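Local coordinates for protein tyrosinase (Burkholderia thailandensis, PDB 5ZRE) that probably hydroxylates monophenols and oxidises the resulting diphenols to o-quinones at a two-copper centre, as a tyrosinase does, at residues G439-K444 / K464-R469; K425-T430 / A486-S491; R34-I39 / E103-I108. All coordinates share one frame; numbering follows the deposited sequence.

Interactions 1 and 2 belong to one beta region, whereas interaction 3 lies on the opposite side of the chain's centre, its own centre about 33 and 45 Å from theirs. Interaction 1 is nested inside the loop that interaction 2 closes, and the two touch where Lys-464 CD lies 3.6 Å from Ala-486 CB. Both are antiparallel strand pairings built on backbone hydrogen bonds. Interaction 1 is the more buried and runs on toward the copper site, while interaction 2 has a partly exposed face carrying lysine, threonine and histidine. Interaction 3 joins two helices through apolar side chains, with no hydrogen bond across it, and is also partly buried.

Interaction 1 (G439-K444 / K464-R469); sequences GSFIMK and KSILSR
Ser-440 OG takes part in two hydrogen bonds: Ser-468 N donates to it over 2.7 Å, almost straight at 166°, and the hydroxyl in turn donates to Gly-305 O. The bond from Ser-468 belongs to a beta hairpin, strands 441-450 and 456-466, and joins the two chains beyond the Phe-441/Ile-466 pair. Within the hairpin, Phe-441 with Ile-466 and Met-443 with Lys-464 are antiparallel hydrogen-bonded pairs, each joined by two backbone bonds. Ile-442 and Ser-465 form the non-hydrogen-bonded pair between them, and their side chains turn to the face opposite Phe-441 and Met-443, toward Leu-282 of helix 274-284. There Ser-465 OG is hydrogen-bonded to Asp-279. Further along the pair, Gly-439 N reaches Arg-469 O at 3.0 Å, through a bent bond whose donor sits above the carbonyl plane.

Beyond Ile-466 the chain leads to Leu-467, whose side chain is about 4 Å from those of the copper ligands His-277 and His-281 and about 5 Å from a copper ion. This placement is consistent with a residue blocking the metal site, as placeholder residues do in latent tyrosinases.

On the face of Phe-441, Met-443 and Ile-466, the phenyl CG stands between its own backbone N and carbonyl carbon (chi1 68°), bringing the ring alongside the isoleucine. Ile-466 CB lies over the Phe-441 ring face, 4.1 Å from the centroid and 18° off the normal, while Ile-466 CD1 reaches Phe-441 CE2 at 3.8 Å. Met-443, bent at its last torsion, brings CE to within 3.5 Å of the same Ile-466 CD1.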
ATOM      1  N   GLY A 439     -13.415  -8.294   1.585  1.00 44.95           N
ATOM      2  CA  GLY A 439     -12.470  -7.408   2.180  1.00 40.07           C
ATOM      3  C   GLY A 439     -11.055  -7.910   1.987  1.00 42.47           C
ATOM      4  O   GLY A 439     -10.801  -8.915   1.317  1.00 50.59           O
ATOM      5  N   SER A 440     -10.119  -7.197   2.589  1.00 41.42           N
ATOM      6  CA  SER A 440      -8.717  -7.465   2.398  1.00 38.26           C
ATOM      7  C   SER A 440      -8.280  -8.577   3.365  1.00 35.10           C
ATOM      8  O   SER A 440      -8.923  -8.811   4.376  1.00 32.73           O
ATOM      9  CB  SER A 440      -7.920  -6.185   2.579  1.00 37.82           C
ATOM     10  OG  SER A 440      -8.090  -5.305   1.480  1.00 37.86           O
ATOM     11  N   PHE A 441      -7.168  -9.237   3.072  1.00 35.65           N
ATOM     12  CA  PHE A 441      -6.703 -10.314   3.958  1.00 39.12           C
ATOM     13  C   PHE A 441      -5.213 -10.602   3.728  1.00 37.04           C
ATOM     14  O   PHE A 441      -4.645 -10.213   2.698  1.00 34.25           O
ATOM     15  CB  PHE A 441      -7.579 -11.564   3.783  1.00 36.03           C
ATOM     16  CG  PHE A 441      -7.456 -12.251   2.454  1.00 35.44           C
ATOM     17  CD1 PHE A 441      -8.278 -11.895   1.388  1.00 39.47           C
ATOM     18  CD2 PHE A 441      -6.530 -13.270   2.269  1.00 38.91           C
ATOM     19  CE1 PHE A 441      -8.145 -12.530   0.159  1.00 38.09           C
ATOM     20  CE2 PHE A 441      -6.409 -13.916   1.045  1.00 36.14           C
ATOM     21  CZ  PHE A 441      -7.193 -13.519  -0.016  1.00 37.76           C
ATOM     22  N   ILE A 442      -4.613 -11.246   4.740  1.00 38.93           N
ATOM     23  CA  ILE A 442      -3.174 -11.581   4.812  1.00 39.39           C
ATOM     24  C   ILE A 442      -3.045 -13.107   4.892  1.00 41.63           C
ATOM     25  O   ILE A 442      -3.692 -13.756   5.710  1.00 44.63           O
ATOM     26  CB  ILE A 442      -2.492 -10.891   6.024  1.00 42.74           C
ATOM     27  CG1 ILE A 442      -2.624  -9.368   5.979  1.00 44.86           C
ATOM     28  CG2 ILE A 442      -1.017 -11.263   6.166  1.00 41.99           C
ATOM     29  CD1 ILE A 442      -2.428  -8.705   7.331  1.00 46.51           C
ATOM     30  N   MET A 443      -2.225 -13.674   4.021  1.00 46.03           N
ATOM     31  CA  MET A 443      -1.838 -15.078   4.083  1.00 45.81           C
ATOM     32  C   MET A 443      -0.506 -15.154   4.809  1.00 48.34           C
ATOM     33  O   MET A 443       0.447 -14.576   4.308  1.00 51.67           O
ATOM     34  CB  MET A 443      -1.613 -15.656   2.689  1.00 51.79           C
ATOM     35  CG  MET A 443      -2.630 -16.675   2.273  1.00 65.15           C
ATOM     36  SD  MET A 443      -2.557 -16.986   0.495  1.00 65.30           S
ATOM     37  CE  MET A 443      -3.665 -15.701  -0.072  1.00 54.66           C
ATOM     38  N   LYS A 444      -0.431 -15.822   5.962  1.00 49.55           N
ATOM     39  CA  LYS A 444       0.871 -16.035   6.603  1.00 49.35           C
ATOM     40  C   LYS A 444       1.228 -17.509   6.499  1.00 47.23           C
ATOM     41  O   LYS A 444       0.413 -18.335   6.866  1.00 44.47           O
ATOM     42  CB  LYS A 444       0.860 -15.605   8.069  1.00 53.52           C
ATOM     43  CG  LYS A 444       0.947 -14.106   8.295  1.00 55.49           C
ATOM     44  CD  LYS A 444       1.036 -13.726   9.750  1.00 57.50           C
ATOM     45  CE  LYS A 444       2.356 -13.077  10.103  1.00 68.08           C
ATOM     46  NZ  LYS A 444       2.265 -12.280  11.350  1.00 73.28           N
ATOM     47  N   LYS A 464       1.710 -12.503   2.620  1.00 40.69           N
ATOM     48  CA  LYS A 464       1.256 -11.948   1.368  1.00 44.67           C
ATOM     49  C   LYS A 464      -0.009 -11.135   1.645  1.00 42.88           C
ATOM     50  O   LYS A 464      -0.967 -11.716   2.149  1.00 43.00           O
ATOM     51  CB  LYS A 464       1.004 -13.065   0.356  1.00 40.77           C
ATOM     52  CG  LYS A 464       0.502 -12.596  -1.004  1.00 47.59           C
ATOM     53  CD  LYS A 464      -0.095 -13.742  -1.836  1.00 56.21           C
ATOM     54  CE  LYS A 464      -0.737 -13.347  -3.153  1.00 54.33           C
ATOM     55  NZ  LYS A 464       0.254 -12.751  -4.075  1.00 52.48           N
ATOM     56  N   SER A 465      -0.006  -9.835   1.343  1.00 38.86           N
ATOM     57  CA  SER A 465      -1.194  -9.017   1.551  1.00 41.81           C
ATOM     58  C   SER A 465      -2.014  -8.909   0.264  1.00 41.94           C
ATOM     59  O   SER A 465      -1.526  -8.436  -0.731  1.00 44.51           O
ATOM     60  CB  SER A 465      -0.838  -7.677   2.049  1.00 43.55           C
ATOM     61  OG  SER A 465      -0.201  -7.789   3.315  1.00 47.14           O
ATOM     62  N   ILE A 466      -3.273  -9.336   0.318  1.00 42.36           N
ATOM     63  CA  ILE A 466      -4.213  -9.073  -0.756  1.00 39.80           C
ATOM     64  C   ILE A 466      -5.063  -7.861  -0.363  1.00 36.18           C
ATOM     65  O   ILE A 466      -5.873  -7.915   0.544  1.00 34.05           O
ATOM     66  CB  ILE A 466      -5.070 -10.315  -1.055  1.00 44.79           C
ATOM     67  CG1 ILE A 466      -4.225 -11.459  -1.626  1.00 50.76           C
ATOM     68  CG2 ILE A 466      -6.202  -9.957  -2.006  1.00 49.12           C
ATOM     69  CD1 ILE A 466      -3.399 -12.210  -0.597  1.00 49.51           C
ATOM     70  N   LEU A 467      -4.814  -6.753  -1.024  1.00 38.85           N
ATOM     71  CA  LEU A 467      -5.629  -5.536  -0.911  1.00 37.12           C
ATOM     72  C   LEU A 467      -6.878  -5.733  -1.755  1.00 36.89           C
ATOM     73  O   LEU A 467      -6.763  -5.944  -2.926  1.00 36.15           O
ATOM     74  CB  LEU A 467      -4.843  -4.323  -1.415  1.00 36.21           C
ATOM     75  CG  LEU A 467      -5.641  -3.019  -1.456  1.00 42.12           C
ATOM     76  CD1 LEU A 467      -5.983  -2.550  -0.039  1.00 38.28           C
ATOM     77  CD2 LEU A 467      -4.894  -1.945  -2.248  1.00 40.87           C
ATOM     78  N   SER A 468      -8.048  -5.652  -1.163  1.00 38.00           N
ATOM     79  CA  SER A 468      -9.223  -5.957  -1.928  1.00 42.25           C
ATOM     80  C   SER A 468     -10.333  -4.970  -1.541  1.00 47.87           C
ATOM     81  O   SER A 468     -10.013  -3.829  -1.159  1.00 52.84           O
ATOM     82  CB  SER A 468      -9.590  -7.401  -1.721  1.00 44.28           C
ATOM     83  OG  SER A 468     -10.660  -7.815  -2.573  1.00 47.68           O
ATOM     84  N   ARG A 469     -11.606  -5.371  -1.650  1.00 45.28           N
ATOM     85  CA  ARG A 469     -12.701  -4.436  -1.456  1.00 49.06           C
ATOM     86  C   ARG A 469     -13.893  -5.163  -0.824  1.00 45.24           C
ATOM     87  O   ARG A 469     -13.864  -6.367  -0.649  1.00 49.51           O
ATOM     88  CB  ARG A 469     -12.989  -3.719  -2.786  1.00 58.90           C
ATOM     89  CG  ARG A 469     -14.000  -4.369  -3.718  1.00 65.91           C
ATOM     90  CD  ARG A 469     -13.527  -5.660  -4.367  1.00 76.88           C
ATOM     91  NE  ARG A 469     -14.120  -5.839  -5.691  1.00 82.33           N
ATOM     92  CZ  ARG A 469     -14.206  -6.994  -6.349  1.00 86.71           C
ATOM     93  NH1 ARG A 469     -14.613  -6.997  -7.608  1.00 88.72           N
ATOM     94  NH2 ARG A 469     -13.913  -8.137  -5.752  1.00 78.35           N
TER

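Interaction 2 (K425-T430 / A486-S491); sequences KKLTVT and AHFPLS
Val-429 meets Phe-488 at the ring's rim: Val-429 CG2 lies in the plane of the phenyl group, 3.6 Å from Phe-488 CE1, and the two side chains cross at a slant. The valine branch that makes this contact is the one anti to the carbonyl carbon, CG1 being anti to the backbone N (chi1 -176°). Leu-427 comes less close, its CD2 staying 4.3 Å from Phe-488 CD1. Leu-427 CB instead lies 4.0 Å from Leu-490 CD2, so that Leu-490 continues the same apolar face beyond the end of the strand.

These residues lie on one face of an antiparallel sheet in which strand 426-433 is central, between 483-489 and 531-534. That face turns to the second three-stranded sheet: Leu-427 and Leu-490 both touch Leu-461 and Phe-503. Leu-427 with Phe-488 and Val-429 with Ala-486 are hydrogen-bonded pairs; the bond from Leu-427 N to Phe-488 O measures 2.7 Å at 166°. One further bond, from Leu-490 N to Lys-425 O, is made beyond the strand end. Pro-489 falls in a non-hydrogen-bonded pair with Lys-426, a position where its missing N-H costs no bond between these strands.

On the reverse face, Thr-428 and His-487 run side by side in the same direction. Thr-428 OG1 approaches the imidazole obliquely, 2.8 Å from His-487 ND1, while NE2 donates to Ser-260 O and so fixes the far end of the ring. Lys-426 passes His-487 at an angle, its CD 4.2 Å from His-487 ND1. Its repeatedly bent chain carries NZ to three carbonyl oxygens, those of Asn-263, Asn-266 and Gly-268.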
ATOM      1  N   LYS A 425      15.314 -23.153  -1.881  1.00 68.85           N
ATOM      2  CA  LYS A 425      14.098 -23.549  -2.567  1.00 68.56           C
ATOM      3  C   LYS A 425      12.943 -22.624  -2.147  1.00 70.02           C
ATOM      4  O   LYS A 425      13.122 -21.669  -1.364  1.00 68.31           O
ATOM      5  CB  LYS A 425      13.803 -25.025  -2.275  1.00 79.35           C
ATOM      6  CG  LYS A 425      14.945 -26.004  -2.542  1.00 85.82           C
ATOM      7  CD  LYS A 425      14.467 -27.374  -3.006  1.00 88.39           C
ATOM      8  CE  LYS A 425      15.399 -28.510  -2.647  1.00 89.03           C
ATOM      9  NZ  LYS A 425      14.643 -29.769  -2.446  1.00 92.41           N
ATOM     10  N   LYS A 426      11.746 -22.949  -2.638  1.00 70.55           N
ATOM     11  CA  LYS A 426      10.623 -22.022  -2.687  1.00 61.93           C
ATOM     12  C   LYS A 426       9.298 -22.806  -2.511  1.00 57.25           C
ATOM     13  O   LYS A 426       9.146 -23.882  -3.070  1.00 55.92           O
ATOM     14  CB  LYS A 426      10.802 -21.279  -4.014  1.00 62.15           C
ATOM     15  CG  LYS A 426       9.633 -20.417  -4.465  1.00 64.42           C
ATOM     16  CD  LYS A 426       9.344 -20.557  -5.939  1.00 62.18           C
ATOM     17  CE  LYS A 426      10.550 -20.244  -6.796  1.00 61.65           C
ATOM     18  NZ  LYS A 426      10.158 -19.655  -8.098  1.00 59.04           N
ATOM     19  N   LEU A 427       8.344 -22.297  -1.707  1.00 58.78           N
ATOM     20  CA  LEU A 427       7.028 -22.969  -1.472  1.00 56.75           C
ATOM     21  C   LEU A 427       5.926 -22.231  -2.242  1.00 54.22           C
ATOM     22  O   LEU A 427       5.805 -21.013  -2.178  1.00 52.27           O
ATOM     23  CB  LEU A 427       6.721 -22.999   0.027  1.00 55.86           C
ATOM     24  CG  LEU A 427       5.328 -23.495   0.430  1.00 54.97           C
ATOM     25  CD1 LEU A 427       5.284 -25.003   0.595  1.00 53.93           C
ATOM     26  CD2 LEU A 427       4.895 -22.851   1.734  1.00 53.09           C
ATOM     27  N   THR A 428       5.158 -22.985  -3.001  1.00 50.05           N
ATOM     28  CA  THR A 428       4.097 -22.429  -3.798  1.00 47.93           C
ATOM     29  C   THR A 428       2.805 -22.883  -3.140  1.00 48.53           C
ATOM     30  O   THR A 428       2.772 -23.982  -2.599  1.00 51.94           O
ATOM     31  CB  THR A 428       4.227 -22.831  -5.273  1.00 52.82           C
ATOM     32  OG1 THR A 428       5.204 -21.994  -5.909  1.00 56.61           O
ATOM     33  CG2 THR A 428       2.920 -22.730  -6.023  1.00 50.81           C
ATOM     34  N   VAL A 429       1.812 -21.999  -3.099  1.00 48.87           N
ATOM     35  CA  VAL A 429       0.537 -22.295  -2.463  1.00 47.12           C
ATOM     36  C   VAL A 429      -0.599 -22.008  -3.444  1.00 51.45           C
ATOM     37  O   VAL A 429      -0.699 -20.915  -4.023  1.00 52.92           O
ATOM     38  CB  VAL A 429       0.342 -21.476  -1.184  1.00 46.67           C
ATOM     39  CG1 VAL A 429      -0.946 -21.876  -0.485  1.00 49.01           C
ATOM     40  CG2 VAL A 429       1.525 -21.611  -0.251  1.00 48.26           C
ATOM     41  N   THR A 430      -1.488 -22.973  -3.562  1.00 54.87           N
ATOM     42  CA  THR A 430      -2.519 -22.937  -4.585  1.00 60.72           C
ATOM     43  C   THR A 430      -3.821 -23.510  -4.011  1.00 59.26           C
ATOM     44  O   THR A 430      -3.870 -23.920  -2.869  1.00 53.72           O
ATOM     45  CB  THR A 430      -2.022 -23.677  -5.838  1.00 63.75           C
ATOM     46  OG1 THR A 430      -1.675 -25.021  -5.487  1.00 58.86           O
ATOM     47  CG2 THR A 430      -0.822 -22.998  -6.462  1.00 63.44           C
ATOM     48  N   ALA A 486       0.067 -18.059  -4.148  1.00 52.96           N
ATOM     49  CA  ALA A 486       1.098 -17.389  -3.344  1.00 49.93           C
ATOM     50  C   ALA A 486       2.406 -18.182  -3.438  1.00 49.52           C
ATOM     51  O   ALA A 486       2.392 -19.403  -3.606  1.00 50.98           O
ATOM     52  CB  ALA A 486       0.637 -17.259  -1.911  1.00 48.77           C
ATOM     53  N   HIS A 487       3.513 -17.471  -3.304  1.00 48.12           N
ATOM     54  CA  HIS A 487       4.856 -18.041  -3.288  1.00 49.83           C
ATOM     55  C   HIS A 487       5.585 -17.543  -2.048  1.00 48.91           C
ATOM     56  O   HIS A 487       5.494 -16.387  -1.738  1.00 49.93           O
ATOM     57  CB  HIS A 487       5.670 -17.622  -4.517  1.00 48.62           C
ATOM     58  CG  HIS A 487       5.072 -18.063  -5.807  1.00 54.01           C
ATOM     59  ND1 HIS A 487       5.386 -19.284  -6.385  1.00 63.85           N
ATOM     60  CD2 HIS A 487       4.190 -17.461  -6.632  1.00 56.14           C
ATOM     61  CE1 HIS A 487       4.725 -19.410  -7.522  1.00 65.88           C
ATOM     62  NE2 HIS A 487       3.982 -18.307  -7.690  1.00 62.82           N
ATOM     63  N   PHE A 488       6.305 -18.424  -1.370  1.00 55.58           N
ATOM     64  CA  PHE A 488       7.107 -18.039  -0.235  1.00 51.84           C
ATOM     65  C   PHE A 488       8.485 -18.663  -0.378  1.00 52.20           C
ATOM     66  O   PHE A 488       8.587 -19.826  -0.759  1.00 61.49           O
ATOM     67  CB  PHE A 488       6.464 -18.514   1.065  1.00 51.23           C
ATOM     68  CG  PHE A 488       5.045 -18.054   1.263  1.00 51.63           C
ATOM     69  CD1 PHE A 488       3.982 -18.789   0.766  1.00 52.64           C
ATOM     70  CD2 PHE A 488       4.772 -16.884   1.943  1.00 54.31           C
ATOM     71  CE1 PHE A 488       2.674 -18.366   0.955  1.00 53.67           C
ATOM     72  CE2 PHE A 488       3.465 -16.453   2.127  1.00 58.42           C
ATOM     73  CZ  PHE A 488       2.418 -17.194   1.633  1.00 58.42           C
ATOM     74  N   PRO A 489       9.531 -17.906  -0.050  1.00 55.23           N
ATOM     75  CA  PRO A 489      10.871 -18.524   0.022  1.00 53.57           C
ATOM     76  C   PRO A 489      10.936 -19.444   1.244  1.00 57.81           C
ATOM     77  O   PRO A 489      10.170 -19.213   2.213  1.00 58.94           O
ATOM     78  CB  PRO A 489      11.844 -17.348   0.191  1.00 55.84           C
ATOM     79  CG  PRO A 489      10.998 -16.250   0.855  1.00 51.14           C
ATOM     80  CD  PRO A 489       9.558 -16.510   0.430  1.00 50.35           C
ATOM     81  N   LEU A 490      11.816 -20.458   1.206  1.00 60.93           N
ATOM     82  CA  LEU A 490      12.061 -21.312   2.393  1.00 55.71           C
ATOM     83  C   LEU A 490      13.424 -20.962   3.004  1.00 56.28           C
ATOM     84  O   LEU A 490      14.010 -21.757   3.717  1.00 65.15           O
ATOM     85  CB  LEU A 490      11.993 -22.787   1.995  1.00 55.46           C
ATOM     86  CG  LEU A 490      10.633 -23.274   1.509  1.00 59.09           C
ATOM     87  CD1 LEU A 490      10.740 -24.567   0.718  1.00 58.89           C
ATOM     88  CD2 LEU A 490       9.685 -23.457   2.674  1.00 65.94           C
ATOM     89  N   SER A 491      13.899 -19.746   2.789  1.00 55.86           N
ATOM     90  CA  SER A 491      15.236 -19.375   3.223  1.00 62.54           C
ATOM     91  C   SER A 491      15.320 -19.321   4.756  1.00 68.70           C
ATOM     92  O   SER A 491      16.411 -19.255   5.295  1.00 73.52           O
ATOM     93  CB  SER A 491      15.679 -18.079   2.580  1.00 60.02           C
ATOM     94  OG  SER A 491      14.750 -17.036   2.811  1.00 66.22           O
TER

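Interaction 3 (R34-I39 / E103-I108); sequences RAWVGI and EALQSI
The backbones come closest at Ala-35 and Leu-105, whose CA atoms are 5.1 Å apart, and no hydrogen bond crosses between the segments. This is helix-to-helix packing in the helical part of the enzyme. Helix 27-41 lies against the C-terminal part of helix 90-106, which also carries the copper ligand His-94 nearer its start.

Leu-105 is the main wedge. Leu-105 CD2 sits over the five-membered ring of Trp-36, 3.9 Å from the centroid and only 9° off the normal, a CH-pi contact over the face. Leu-105 CD2 also rests 3.7 Å from Ala-35 CB and 4.0 Å from Ile-39 CG2, so one methyl touches three residues of helix 27-41, while CD1 reaches toward the indole NE1. The indole is also met by Phe-50, the two rings standing edge-to-face, which ties helix 50-55 to the same cluster.

Ile-108 provides the second point of contact. With CG1 anti to its carbonyl carbon (chi1 -56°), the side chain spreads along the first helix: Ile-108 CG2 lies 3.7 Å from Ala-35 CA and Ile-108 CD1 lies 3.7 Å from Gly-38 CA. Having no side chain, Gly-38 lets the isoleucine lie directly against its backbone. Ile-39 adds contacts between its CG1 and CD1 and the Ala-104 methyl.

Ala-104 O takes two donors from one residue, the backbone N of Ser-107 and its hydroxyl; Ser-107 OG comes in the carbonyl plane, on a lone pair, 2.7 Å from Ala-104 O.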
ATOM      1  N   ARG A  34      -1.928  24.786   3.129  1.00 41.60           N
ATOM      2  CA  ARG A  34      -2.853  25.743   2.598  1.00 45.84           C
ATOM      3  C   ARG A  34      -3.537  25.131   1.377  1.00 45.43           C
ATOM      4  O   ARG A  34      -4.746  25.271   1.221  1.00 53.79           O
ATOM      5  CB  ARG A  34      -2.131  27.058   2.273  1.00 51.29           C
ATOM      6  CG  ARG A  34      -3.021  28.086   1.594  1.00 57.19           C
ATOM      7  CD  ARG A  34      -2.320  29.408   1.393  1.00 64.58           C
ATOM      8  NE  ARG A  34      -2.290  30.187   2.624  1.00 68.14           N
ATOM      9  CZ  ARG A  34      -1.235  30.287   3.421  1.00 69.15           C
ATOM     10  NH1 ARG A  34      -0.112  29.642   3.133  1.00 69.55           N
ATOM     11  NH2 ARG A  34      -1.314  31.045   4.496  1.00 57.91           N
ATOM     12  N   ALA A  35      -2.753  24.468   0.530  1.00 41.02           N
ATOM     13  CA  ALA A  35      -3.238  23.927  -0.761  1.00 43.75           C
ATOM     14  C   ALA A  35      -4.254  22.799  -0.530  1.00 44.71           C
ATOM     15  O   ALA A  35      -5.213  22.651  -1.324  1.00 40.58           O
ATOM     16  CB  ALA A  35      -2.069  23.417  -1.581  1.00 41.68           C
ATOM     17  N   TRP A  36      -3.981  22.003   0.516  1.00 39.93           N
ATOM     18  CA  TRP A  36      -4.823  20.888   0.921  1.00 43.74           C
ATOM     19  C   TRP A  36      -6.118  21.411   1.549  1.00 44.77           C
ATOM     20  O   TRP A  36      -7.192  20.883   1.221  1.00 44.22           O
ATOM     21  CB  TRP A  36      -4.095  19.944   1.886  1.00 40.82           C
ATOM     22  CG  TRP A  36      -3.326  18.847   1.228  1.00 40.99           C
ATOM     23  CD1 TRP A  36      -1.992  18.820   0.941  1.00 45.18           C
ATOM     24  CD2 TRP A  36      -3.847  17.594   0.764  1.00 43.52           C
ATOM     25  NE1 TRP A  36      -1.638  17.631   0.364  1.00 41.38           N
ATOM     26  CE2 TRP A  36      -2.761  16.862   0.234  1.00 41.09           C
ATOM     27  CE3 TRP A  36      -5.119  17.024   0.749  1.00 40.38           C
ATOM     28  CZ2 TRP A  36      -2.916  15.588  -0.294  1.00 41.35           C
ATOM     29  CZ3 TRP A  36      -5.271  15.764   0.222  1.00 43.31           C
ATOM     30  CH2 TRP A  36      -4.184  15.056  -0.285  1.00 42.57           C
ATOM     31  N   VAL A  37      -6.020  22.419   2.428  1.00 44.07           N
ATOM     32  CA  VAL A  37      -7.228  23.145   2.868  1.00 42.94           C
ATOM     33  C   VAL A  37      -7.959  23.635   1.620  1.00 41.70           C
ATOM     34  O   VAL A  37      -9.185  23.508   1.506  1.00 43.59           O
ATOM     35  CB  VAL A  37      -6.911  24.323   3.813  1.00 48.07           C
ATOM     36  CG1 VAL A  37      -8.140  25.204   4.101  1.00 41.01           C
ATOM     37  CG2 VAL A  37      -6.262  23.845   5.109  1.00 45.25           C
ATOM     38  N   GLY A  38      -7.203  24.137   0.659  1.00 45.80           N
ATOM     39  CA  GLY A  38      -7.806  24.552  -0.627  1.00 54.36           C
ATOM     40  C   GLY A  38      -8.616  23.440  -1.284  1.00 52.01           C
ATOM     41  O   GLY A  38      -9.811  23.556  -1.545  1.00 49.36           O
ATOM     42  N   ILE A  39      -7.948  22.328  -1.520  1.00 52.09           N
ATOM     43  CA  ILE A  39      -8.470  21.330  -2.427  1.00 49.42           C
ATOM     44  C   ILE A  39      -9.607  20.565  -1.735  1.00 47.12           C
ATOM     45  O   ILE A  39     -10.496  20.081  -2.428  1.00 44.13           O
ATOM     46  CB  ILE A  39      -7.316  20.454  -2.977  1.00 49.45           C
ATOM     47  CG1 ILE A  39      -7.493  20.256  -4.470  1.00 57.18           C
ATOM     48  CG2 ILE A  39      -7.113  19.116  -2.289  1.00 44.77           C
ATOM     49  CD1 ILE A  39      -7.394  21.538  -5.234  1.00 66.62           C
ATOM     50  N   GLU A 103      -1.524  18.772  -9.642  1.00 46.23           N
ATOM     51  CA  GLU A 103      -2.165  19.835 -10.468  1.00 49.33           C
ATOM     52  C   GLU A 103      -3.252  20.576  -9.668  1.00 49.82           C
ATOM     53  O   GLU A 103      -3.315  21.803  -9.654  1.00 48.94           O
ATOM     54  CB  GLU A 103      -2.829  19.229 -11.709  1.00 55.03           C
ATOM     55  CG  GLU A 103      -2.080  19.426 -13.023  1.00 62.54           C
ATOM     56  CD  GLU A 103      -2.789  18.810 -14.227  1.00 71.62           C
ATOM     57  OE1 GLU A 103      -4.014  18.504 -14.112  1.00 66.91           O
ATOM     58  OE2 GLU A 103      -2.129  18.629 -15.280  1.00 74.49           O
ATOM     59  N   ALA A 104      -4.125  19.828  -9.000  1.00 45.40           N
ATOM     60  CA  ALA A 104      -5.235  20.421  -8.317  1.00 42.24           C
ATOM     61  C   ALA A 104      -4.749  21.270  -7.134  1.00 42.96           C
ATOM     62  O   ALA A 104      -5.223  22.393  -6.962  1.00 51.27           O
ATOM     63  CB  ALA A 104      -6.181  19.336  -7.892  1.00 46.22           C
ATOM     64  N   LEU A 105      -3.806  20.760  -6.341  1.00 46.71           N
ATOM     65  CA  LEU A 105      -3.088  21.541  -5.312  1.00 46.09           C
ATOM     66  C   LEU A 105      -2.458  22.818  -5.909  1.00 48.34           C
ATOM     67  O   LEU A 105      -2.410  23.837  -5.243  1.00 48.78           O
ATOM     68  CB  LEU A 105      -1.987  20.671  -4.693  1.00 46.57           C
ATOM     69  CG  LEU A 105      -2.426  19.547  -3.754  1.00 47.78           C
ATOM     70  CD1 LEU A 105      -1.214  18.778  -3.241  1.00 52.33           C
ATOM     71  CD2 LEU A 105      -3.210  20.073  -2.575  1.00 48.93           C
ATOM     72  N   GLN A 106      -1.951  22.778  -7.138  1.00 49.45           N
ATOM     73  CA  GLN A 106      -1.349  23.957  -7.788  1.00 50.00           C
ATOM     74  C   GLN A 106      -2.392  25.017  -8.187  1.00 53.00           C
ATOM     75  O   GLN A 106      -2.045  26.207  -8.305  1.00 55.01           O
ATOM     76  CB  GLN A 106      -0.524  23.505  -8.989  1.00 49.97           C
ATOM     77  CG  GLN A 106       0.804  22.911  -8.529  1.00 52.33           C
ATOM     78  CD  GLN A 106       1.514  22.155  -9.615  1.00 50.58           C
ATOM     79  OE1 GLN A 106       1.027  22.049 -10.744  1.00 44.84           O
ATOM     80  NE2 GLN A 106       2.673  21.619  -9.258  1.00 48.95           N
ATOM     81  N   SER A 107      -3.652  24.630  -8.364  1.00 51.18           N
ATOM     82  CA  SER A 107      -4.707  25.593  -8.688  1.00 54.68           C
ATOM     83  C   SER A 107      -4.976  26.505  -7.487  1.00 57.95           C
ATOM     84  O   SER A 107      -5.744  27.455  -7.608  1.00 64.69           O
ATOM     85  CB  SER A 107      -5.977  24.892  -9.177  1.00 56.53           C
ATOM     86  OG  SER A 107      -6.756  24.358  -8.111  1.00 60.31           O
ATOM     87  N   ILE A 108      -4.346  26.192  -6.343  1.00 63.25           N
ATOM     88  CA  ILE A 108      -4.558  26.865  -5.043  1.00 60.84           C
ATOM     89  C   ILE A 108      -3.278  27.599  -4.632  1.00 59.22           C
ATOM     90  O   ILE A 108      -3.334  28.741  -4.191  1.00 60.46           O
ATOM     91  CB  ILE A 108      -4.950  25.865  -3.932  1.00 60.45           C
ATOM     92  CG1 ILE A 108      -6.193  25.046  -4.285  1.00 59.56           C
ATOM     93  CG2 ILE A 108      -5.113  26.582  -2.599  1.00 61.60           C
ATOM     94  CD1 ILE A 108      -7.494  25.771  -4.064  1.00 62.81           C
TER